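Local coordinates for protein Amy13K (Eubacterium rectale DSM 17629, PDB 6B3P) that binds maltooligosaccharides through two family 26 starch-binding modules of a surface-anchored alpha-amylase, and so is likely to keep a human gut bacterium's enzyme close to starch, at residues A[83-86]-A[90-93]; A[153-156]-A[162-165]; A[39-44]-A[97-102]; A[46-51]-A[184-189]. One frame throughout, in Å; residues are numbered along the deposited sequence. Where two conformers were deposited one is given.

Contacts 1, 3 and 4 gather where the two starch-binding modules meet, while contact 2 lies within the second module. Contact 1 closes a hairpin at the edge of the first module's sheet and touches contact 3 through Trp86, whose NE1 lies 3.4 Å from CZ3 of Trp99. Contact 4 joins both: Glu84 OE2 is 2.6 Å from Thr185 OG1, and Val102 N is 2.8 Å from Thr185 O. Contact 2 packs on contact 3 through Val154 and Val102, on neighbouring strands; its centre is about 15 Å from that of contact 4. Of the glycan pockets, the second lies nearer to contact 2, where the Phe163 side chain is about 10 Å from a bound glucose.

Contact 1. Residues A[83-86]-A[90-93]; sequences AEYW and SLSE
Trp86 and Ser92 face each other as an antiparallel hydrogen-bonded pair, their CA atoms 5.1 Å apart. The bond from Trp86 N to Ser92 O is short (2.8 Å) and nearly straight, 168° at the hydrogen; its return from Ser92 N to Trp86 O is more bent. Ser92 O also receives a CA-H contact from Tyr85. Beyond this pair the strands are bridged by a water that donates to both Glu84 O and Glu93 O. Tyr85 carries the side-chain contact. With CG anti to its carbonyl carbon (chi1 -68°), the phenol lies along the second strand, where CD1 meets Leu91 CD1 at 3.6 Å and CE1 meets Glu93 CG at 3.4 Å. The extended Glu93 chain runs beside the ring in the same direction, and its carboxylate plane is turned 75° from the phenol, with OE2 3.4 Å from CE1. The two segments form the beta hairpin of strands 82-87 and 91-92, the latter an outermost strand of the first module's mixed sheet. Leu75 of strand 73-75, at the other end of the strand order, touches both Tyr85 and Leu91, so the sheet folds round to bring its two ends together. On the other face, Trp86 presents the edge of its indole to Glu93, CZ3 lying 3.7 Å from the carbonyl O. Glu84 CG lies over one face of this indole, toward its rim, 3.5 Å above the plane, while the Glu84 carboxylate goes on to bond Thr185 and Asn6. Ser92 OG turns back to the backbone N of Thr94.

Contact 2. Residues A[153-156]-A[162-165]; sequences VVYT and NFSC. With FMT (formic acid), chain T.
Tyr155 and Phe163 meet ring against ring, with CD2 of the tyrosine 3.8 Å from CE2 of the phenylalanine. The planes are inclined at 72°, an oblique meeting, with the centroids 5.6 Å apart. Phe163 CZ reaches further back along the tyrosine, to 4.0 Å from Tyr155 CB, so the far end of the phenyl ring spans the root of the phenol as well as its CD2 side. Phe163 CG stands between its backbone N and carbonyl carbon (chi1 59°), which sends the phenyl ring across to Tyr155, although Tyr155 CA and Phe163 CA are 9.8 Å apart. These are strands of two different sheets, 150-157 and 163-168, and their inward-facing rings fill part of the core of a beta-sandwich module of the CBM26 family. Met120 of strand 116-121 packs against both rings, and Val180 of the neighbouring strand 178-180 touches Phe163. At the remote end of the phenol, Tyr155 OH is hydrogen-bonded to Asn118 OD1, which ties the tyrosine to the sheet that bears Phe163 and satisfies its buried hydroxyl. At the outer edge of strand 150-157, a formic acid, probably from the crystallisation liquor, accepts a bond from Val154 N through O1 at 3.1 Å and is also held by Ala130 N.

Contact 3. Residues A[39-44]-A[97-102]; sequences AGHEGW and ADWKYV. With EDO (1,2-ethanediol), chain J; FMT (formic acid), chain U.
His41 and Trp99 both set CG anti to the carbonyl carbon (chi1 -63° and -75°), and these torsions lay the imidazole flat over the indole. The planes differ by just 9° and the centroid of the imidazole is 3.5 Å from that of the pyrrole ring, a close face-to-face stack. Trp99 then turns its benzo edge to the face of Trp44: CZ2 stands over the centre of that indole, 3.6 Å from CD2. The T-shaped pair and the stack make one aromatic cluster, joining a loop of the first starch-binding module to the chain leading into strand 101-108 of the second. A type II beta turn from His41 to Trp44, closed by Trp44 N to His41 O, brings its two aromatic ends to Trp99. Replacing Trp99 by an alanine would probably leave the His41 imidazole without its stacking surface and open a gap before the face of Trp44. Trp86 adds a further edge-to-face contact to Trp99. In the imidazole plane, His41 NE2 is hydrogen-bonded at 2.8 Å to a water that donates to Lys100 O.

Contact 4. Residues A[46-51]-A[184-189]; sequences TMHLTL and STSTEL. With FMT (formic acid), chain S.
His48 reaches from strand 44-50 of the first module to an ST turn that leads into strand 188-192 of the second, and its imidazole bridges the two beta-sandwich modules. The nearest backbones stay well apart, with the CA atoms of His48 and Thr187 8.9 Å from each other, so side chains make the connection. His48 swings CG to the side of its backbone N (chi1 -66°) and turns the ring about perpendicular at chi2 -95°, which brings NE2 to 2.7 Å from Ser186 OG in a short hydrogen bond for which either atom could be the donor. Ser186 holds OG between its backbone N and carbonyl carbon (chi1 58°), the rotamer that turns the hydroxyl to the ring edge. Ser184 OG lies in the imidazole plane, 3.4 Å from His48 CE1. That same oxygen accepts from Ser186 N at 3.2 Å, closing the ST turn and fixing the backbone that carries the His48 partner. Thr46 adds a looser contact, its CG2 lying 4.1 Å from Ser186 OG, while its own hydroxyl bonds Thr38 and Asn6. A leucine in place of His48 would probably leave Ser186 OG without its imidazole mate and cost one of the polar ties between the modules. Within the turn, Thr187 OG1 donates to Ser184 O from above the carbonyl plane. On the strand side, a formic acid, probably from the crystallisation liquor, takes a nearly straight bond from His48 N to its O1, 2.7 Å long, and places O2 3.4 Å from His48 CD2.

Contact 1. Residues A[83-86]-A[90-93]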
# COMPACT_ATOMS: atom_id res chain seq x y z
N ALA A 83 9.79 -3.08 5.69
CA ALA A 83 10.08 -4.48 5.42
C ALA A 83 8.94 -5.14 4.66
O ALA A 83 7.78 -5.03 5.06
CB ALA A 83 10.35 -5.23 6.72
N GLU A 84 9.27 -5.80 3.55
CA GLU A 84 8.30 -6.62 2.83
C GLU A 84 8.76 -8.07 2.79
O GLU A 84 9.91 -8.34 2.43
CB GLU A 84 8.06 -6.10 1.41
CG GLU A 84 7.00 -6.91 0.67
CD GLU A 84 6.53 -6.25 -0.61
OE1 GLU A 84 7.18 -5.29 -1.08
OE2 GLU A 84 5.49 -6.69 -1.14
N TYR A 85 7.87 -8.98 3.15
CA TYR A 85 8.17 -10.40 3.17
C TYR A 85 7.29 -11.17 2.19
O TYR A 85 6.14 -10.80 1.95
CB TYR A 85 7.98 -10.98 4.58
CG TYR A 85 8.97 -10.48 5.60
CD1 TYR A 85 10.20 -11.09 5.76
CD2 TYR A 85 8.67 -9.41 6.43
CE1 TYR A 85 11.11 -10.65 6.70
CE2 TYR A 85 9.56 -8.95 7.37
CZ TYR A 85 10.79 -9.57 7.50
OH TYR A 85 11.68 -9.12 8.44
N TRP A 86 7.84 -12.24 1.63
CA TRP A 86 7.08 -13.20 0.85
C TRP A 86 7.23 -14.58 1.49
O TRP A 86 8.34 -15.02 1.73
CB TRP A 86 7.56 -13.25 -0.60
CG TRP A 86 7.23 -12.02 -1.40
CD1 TRP A 86 6.17 -11.85 -2.24
CD2 TRP A 86 7.97 -10.79 -1.44
NE1 TRP A 86 6.20 -10.59 -2.80
CE2 TRP A 86 7.30 -9.93 -2.32
CE3 TRP A 86 9.14 -10.35 -0.81
CZ2 TRP A 86 7.75 -8.64 -2.59
CZ3 TRP A 86 9.59 -9.07 -1.08
CH2 TRP A 86 8.89 -8.23 -1.96
N SER A 90 8.76 -20.84 2.68
CA SER A 90 9.69 -20.32 3.67
C SER A 90 9.70 -18.80 3.61
O SER A 90 9.20 -18.21 2.65
CB SER A 90 11.10 -20.87 3.43
OG SER A 90 11.61 -20.43 2.18
N LEU A 91 10.28 -18.17 4.63
CA LEU A 91 10.32 -16.71 4.69
C LEU A 91 11.38 -16.15 3.76
O LEU A 91 12.54 -16.58 3.78
CB LEU A 91 10.57 -16.25 6.13
CG LEU A 91 10.38 -14.76 6.42
CD1 LEU A 91 8.92 -14.36 6.30
CD2 LEU A 91 10.92 -14.44 7.80
N SER A 92 10.98 -15.18 2.94
CA SER A 92 11.88 -14.52 2.00
C SER A 92 11.67 -13.01 2.03
O SER A 92 10.57 -12.54 2.31
CB SER A 92 11.66 -15.05 0.59
OG SER A 92 12.45 -14.34 -0.35
N GLU A 93 12.73 -12.27 1.73
CA GLU A 93 12.66 -10.81 1.56
C GLU A 93 12.98 -10.43 0.12
O GLU A 93 13.18 -9.26 -0.20
CB GLU A 93 13.60 -10.10 2.53
CG GLU A 93 13.16 -10.17 3.97
CD GLU A 93 14.17 -9.58 4.92
OE1 GLU A 93 14.75 -8.52 4.60
OE2 GLU A 93 14.40 -10.18 5.99
O HOH W 1 11.96 -6.97 1.10
O HOH W 2 12.66 -6.17 3.47

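Contact 2. Residues A[153-156]-A[162-165]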
# COMPACT_ATOMS: atom_id res chain seq x y z
N VAL A 153 -5.52 7.07 -8.77
CA VAL A 153 -4.47 6.93 -9.76
C VAL A 153 -3.54 5.80 -9.33
O VAL A 153 -3.28 5.63 -8.13
CB VAL A 153 -3.67 8.25 -9.95
CG1 VAL A 153 -2.90 8.60 -8.69
CG2 VAL A 153 -2.73 8.13 -11.15
N VAL A 154 -3.06 5.04 -10.30
CA VAL A 154 -2.18 3.91 -10.04
C VAL A 154 -0.93 4.01 -10.90
O VAL A 154 -1.02 4.08 -12.12
CB VAL A 154 -2.88 2.56 -10.33
CG1 VAL A 154 -1.95 1.39 -10.03
CG2 VAL A 154 -4.17 2.44 -9.52
N TYR A 155 0.22 4.04 -10.24
CA TYR A 155 1.51 4.04 -10.93
C TYR A 155 2.26 2.74 -10.69
O TYR A 155 2.50 2.35 -9.54
CB TYR A 155 2.35 5.24 -10.49
CG TYR A 155 1.78 6.55 -11.00
CD1 TYR A 155 1.85 6.86 -12.35
CD2 TYR A 155 1.18 7.45 -10.14
CE1 TYR A 155 1.33 8.04 -12.83
CE2 TYR A 155 0.66 8.64 -10.61
CZ TYR A 155 0.73 8.93 -11.96
OH TYR A 155 0.21 10.11 -12.43
N THR A 156 2.62 2.08 -11.78
CA THR A 156 3.30 0.79 -11.74
C THR A 156 4.73 0.94 -12.24
O THR A 156 4.95 1.50 -13.31
CB THR A 156 2.57 -0.26 -12.60
OG1 THR A 156 1.21 -0.37 -12.17
CG2 THR A 156 3.26 -1.61 -12.51
N ASN A 162 10.94 5.92 -5.44
CA ASN A 162 10.10 7.00 -4.95
C ASN A 162 9.84 7.99 -6.07
O ASN A 162 10.62 8.11 -7.01
CB ASN A 162 10.75 7.70 -3.76
CG ASN A 162 10.93 6.78 -2.56
OD1 ASN A 162 10.30 5.73 -2.47
ND2 ASN A 162 11.80 7.18 -1.64
N PHE A 163 8.73 8.71 -5.97
CA PHE A 163 8.39 9.73 -6.94
C PHE A 163 7.49 10.77 -6.30
O PHE A 163 7.18 10.69 -5.11
CB PHE A 163 7.71 9.11 -8.17
CG PHE A 163 6.45 8.36 -7.85
CD1 PHE A 163 6.51 7.05 -7.42
CD2 PHE A 163 5.21 8.96 -8.00
CE1 PHE A 163 5.35 6.35 -7.14
CE2 PHE A 163 4.05 8.27 -7.72
CZ PHE A 163 4.12 6.96 -7.28
N SER A 164 7.08 11.76 -7.09
CA SER A 164 6.21 12.82 -6.60
C SER A 164 5.04 13.02 -7.54
O SER A 164 5.14 12.69 -8.72
CB SER A 164 6.99 14.13 -6.44
OG SER A 164 8.16 13.94 -5.66
N CYS A 165 3.94 13.54 -7.03
CA CYS A 165 2.79 13.84 -7.87
C CYS A 165 1.93 14.96 -7.31
O CYS A 165 2.09 15.36 -6.15
CB CYS A 165 1.94 12.59 -8.08
SG CYS A 165 1.08 12.02 -6.60
C FMT T . -4.23 4.92 -13.76
O1 FMT T . -4.94 4.72 -12.78
O2 FMT T . -3.18 5.55 -13.69

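Contact 3. Residues A[39-44]-A[97-102]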
# COMPACT_ATOMS: atom_id res chain seq x y z
N ALA A 39 -3.81 -8.39 -5.43
CA ALA A 39 -4.17 -7.93 -6.77
C ALA A 39 -3.10 -8.32 -7.78
O ALA A 39 -1.94 -7.94 -7.63
CB ALA A 39 -4.39 -6.42 -6.77
N GLY A 40 -3.50 -9.08 -8.79
CA GLY A 40 -2.61 -9.44 -9.88
C GLY A 40 -1.75 -10.66 -9.61
O GLY A 40 -0.83 -10.95 -10.37
N HIS A 41 -2.04 -11.38 -8.53
CA HIS A 41 -1.24 -12.53 -8.14
C HIS A 41 -2.11 -13.62 -7.53
O HIS A 41 -2.29 -13.69 -6.31
CB HIS A 41 -0.14 -12.10 -7.16
CG HIS A 41 0.84 -11.13 -7.76
ND1 HIS A 41 1.73 -11.48 -8.75
CD2 HIS A 41 1.05 -9.81 -7.52
CE1 HIS A 41 2.45 -10.43 -9.08
NE2 HIS A 41 2.06 -9.40 -8.35
N GLU A 42 -2.63 -14.48 -8.40
CA GLU A 42 -3.51 -15.57 -7.99
C GLU A 42 -2.82 -16.51 -7.01
O GLU A 42 -1.69 -16.94 -7.24
CB GLU A 42 -3.99 -16.36 -9.21
CG GLU A 42 -5.05 -17.40 -8.90
CD GLU A 42 -5.43 -18.22 -10.12
OE1 GLU A 42 -4.75 -18.09 -11.17
OE2 GLU A 42 -6.40 -19.00 -10.03
N GLY A 43 -3.51 -16.82 -5.92
CA GLY A 43 -2.98 -17.73 -4.92
C GLY A 43 -2.28 -17.03 -3.77
O GLY A 43 -2.01 -17.65 -2.74
N TRP A 44 -1.99 -15.74 -3.94
CA TRP A 44 -1.31 -14.96 -2.91
C TRP A 44 -2.29 -14.11 -2.09
O TRP A 44 -3.34 -13.70 -2.59
CB TRP A 44 -0.27 -14.03 -3.54
CG TRP A 44 0.93 -14.74 -4.10
CD1 TRP A 44 1.02 -15.36 -5.31
CD2 TRP A 44 2.21 -14.90 -3.47
NE1 TRP A 44 2.28 -15.90 -5.47
CE2 TRP A 44 3.03 -15.62 -4.36
CE3 TRP A 44 2.74 -14.49 -2.24
CZ2 TRP A 44 4.35 -15.95 -4.06
CZ3 TRP A 44 4.05 -14.82 -1.94
CH2 TRP A 44 4.84 -15.54 -2.85
N ALA A 97 10.37 -12.47 -9.32
CA ALA A 97 10.81 -11.77 -10.53
C ALA A 97 9.69 -11.03 -11.27
O ALA A 97 9.89 -9.93 -11.77
CB ALA A 97 11.48 -12.75 -11.47
N ASP A 98 8.51 -11.65 -11.32
CA ASP A 98 7.39 -11.18 -12.12
C ASP A 98 6.58 -10.06 -11.46
O ASP A 98 5.71 -9.46 -12.09
CB ASP A 98 6.46 -12.35 -12.45
CG ASP A 98 5.92 -13.03 -11.21
OD1 ASP A 98 6.70 -13.69 -10.50
OD2 ASP A 98 4.70 -12.91 -10.94
N TRP A 99 6.86 -9.79 -10.19
CA TRP A 99 6.10 -8.79 -9.43
C TRP A 99 6.56 -7.38 -9.77
O TRP A 99 7.75 -7.13 -9.96
CB TRP A 99 6.24 -9.02 -7.92
CG TRP A 99 5.44 -10.19 -7.40
CD1 TRP A 99 5.40 -11.45 -7.91
CD2 TRP A 99 4.58 -10.19 -6.25
NE1 TRP A 99 4.57 -12.24 -7.16
CE2 TRP A 99 4.05 -11.49 -6.13
CE3 TRP A 99 4.21 -9.22 -5.31
CZ2 TRP A 99 3.17 -11.85 -5.11
CZ3 TRP A 99 3.33 -9.58 -4.30
CH2 TRP A 99 2.82 -10.88 -4.21
N LYS A 100 5.60 -6.46 -9.85
CA LYS A 100 5.89 -5.04 -10.05
C LYS A 100 5.58 -4.26 -8.78
O LYS A 100 4.97 -4.78 -7.85
CB LYS A 100 5.06 -4.47 -11.20
CG LYS A 100 5.16 -5.24 -12.50
CD LYS A 100 6.47 -4.97 -13.21
CE LYS A 100 6.47 -5.57 -14.61
NZ LYS A 100 5.34 -5.05 -15.45
N TYR A 101 6.00 -3.00 -8.76
CA TYR A 101 5.66 -2.09 -7.67
C TYR A 101 4.46 -1.24 -8.07
O TYR A 101 4.58 -0.33 -8.89
CB TYR A 101 6.85 -1.21 -7.30
CG TYR A 101 7.96 -2.01 -6.68
CD1 TYR A 101 8.95 -2.58 -7.46
CD2 TYR A 101 8.00 -2.22 -5.31
CE1 TYR A 101 9.97 -3.32 -6.90
CE2 TYR A 101 9.01 -2.97 -4.74
CZ TYR A 101 9.99 -3.52 -5.54
OH TYR A 101 11.00 -4.26 -4.97
N VAL A 102 3.32 -1.55 -7.48
CA VAL A 102 2.06 -0.92 -7.83
C VAL A 102 1.63 0.03 -6.72
O VAL A 102 1.20 -0.40 -5.65
CB VAL A 102 0.95 -1.96 -8.07
CG1 VAL A 102 -0.32 -1.29 -8.57
CG2 VAL A 102 1.43 -3.01 -9.06
C1 EDO J . 1.16 -7.00 -11.02
O1 EDO J . 2.59 -7.09 -10.93
C2 EDO J . 0.78 -5.62 -11.55
O2 EDO J . 1.30 -5.42 -12.87
C FMT U . -2.28 -6.06 -3.52
O1 FMT U . -3.46 -6.28 -3.26
O2 FMT U . -1.39 -6.28 -2.69
O HOH W 3 2.96 -6.72 -8.36

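Contact 4. Residues A[46-51]-A[184-189]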
# COMPACT_ATOMS: atom_id res chain seq x y z
N THR A 46 -2.21 -10.80 0.97
CA THR A 46 -1.36 -9.71 1.43
C THR A 46 -1.98 -8.97 2.60
O THR A 46 -3.19 -8.71 2.62
CB THR A 46 -1.09 -8.70 0.28
OG1 THR A 46 -0.42 -9.37 -0.79
CG2 THR A 46 -0.24 -7.54 0.77
N MET A 47 -1.15 -8.62 3.58
CA MET A 47 -1.55 -7.72 4.66
C MET A 47 -0.51 -6.63 4.84
O MET A 47 0.69 -6.84 4.64
CB MET A 47 -1.74 -8.49 5.98
CG MET A 47 -0.48 -9.13 6.54
SD MET A 47 0.48 -8.04 7.61
CE MET A 47 -0.54 -8.00 9.08
N HIS A 48 -0.98 -5.44 5.22
CA HIS A 48 -0.12 -4.32 5.54
C HIS A 48 -0.30 -3.95 7.00
O HIS A 48 -1.37 -4.17 7.58
CB HIS A 48 -0.42 -3.11 4.65
CG HIS A 48 -0.11 -3.34 3.21
ND1 HIS A 48 1.09 -2.95 2.64
CD2 HIS A 48 -0.83 -3.91 2.22
CE1 HIS A 48 1.09 -3.28 1.36
NE2 HIS A 48 -0.07 -3.86 1.08
N LEU A 49 0.74 -3.39 7.60
CA LEU A 49 0.70 -3.03 9.01
C LEU A 49 1.75 -1.98 9.33
O LEU A 49 2.82 -1.95 8.73
CB LEU A 49 0.92 -4.27 9.88
CG LEU A 49 0.49 -4.15 11.35
CD1 LEU A 49 -1.03 -4.17 11.47
CD2 LEU A 49 1.11 -5.27 12.17
N THR A 50 1.41 -1.12 10.28
CA THR A 50 2.38 -0.21 10.88
C THR A 50 2.77 -0.81 12.22
O THR A 50 1.91 -1.11 13.04
CB THR A 50 1.81 1.20 11.10
OG1 THR A 50 1.41 1.77 9.85
CG2 THR A 50 2.86 2.11 11.76
N LEU A 51 4.07 -1.01 12.44
CA LEU A 51 4.52 -1.43 13.75
C LEU A 51 5.79 -0.74 14.23
O LEU A 51 6.53 -0.11 13.48
CB LEU A 51 4.73 -2.95 13.79
CG LEU A 51 5.56 -3.69 12.75
CD1 LEU A 51 7.05 -3.62 13.03
CD2 LEU A 51 5.12 -5.14 12.75
N SER A 184 6.59 -0.78 -0.49
CA SER A 184 6.27 -2.16 -0.82
C SER A 184 5.74 -2.25 -2.25
O SER A 184 5.57 -1.24 -2.92
CB SER A 184 5.23 -2.72 0.15
OG SER A 184 3.93 -2.27 -0.19
N THR A 185 5.49 -3.48 -2.71
CA THR A 185 4.97 -3.71 -4.05
C THR A 185 3.50 -3.31 -4.19
O THR A 185 2.96 -3.30 -5.30
CB THR A 185 5.13 -5.18 -4.46
OG1 THR A 185 4.54 -6.03 -3.46
CG2 THR A 185 6.60 -5.55 -4.62
N SER A 186 2.85 -3.00 -3.08
CA SER A 186 1.45 -2.59 -3.09
C SER A 186 1.21 -1.42 -2.13
O SER A 186 0.35 -1.48 -1.25
CB SER A 186 0.55 -3.77 -2.73
OG SER A 186 0.88 -4.29 -1.45
N THR A 187 1.98 -0.35 -2.32
CA THR A 187 1.87 0.84 -1.48
C THR A 187 0.57 1.58 -1.79
O THR A 187 0.22 1.78 -2.96
CB THR A 187 3.06 1.79 -1.70
OG1 THR A 187 4.28 1.10 -1.39
CG2 THR A 187 2.95 3.03 -0.81
N GLU A 188 -0.13 1.99 -0.74
CA GLU A 188 -1.40 2.70 -0.89
C GLU A 188 -1.43 3.96 -0.04
O GLU A 188 -1.03 3.94 1.13
CB GLU A 188 -2.56 1.78 -0.52
CG GLU A 188 -3.93 2.35 -0.86
CD GLU A 188 -5.06 1.36 -0.60
OE1 GLU A 188 -4.84 0.40 0.18
OE2 GLU A 188 -6.15 1.54 -1.17
N LEU A 189 -1.89 5.06 -0.62
CA LEU A 189 -1.95 6.35 0.07
C LEU A 189 -3.29 7.04 -0.15
O LEU A 189 -3.98 6.80 -1.14
CB LEU A 189 -0.82 7.26 -0.41
CG LEU A 189 0.60 6.75 -0.21
CD1 LEU A 189 1.58 7.61 -0.99
CD2 LEU A 189 0.96 6.74 1.27
C FMT S . -4.34 -4.91 4.47
O1 FMT S . -3.64 -5.23 5.42
O2 FMT S . -3.90 -4.20 3.57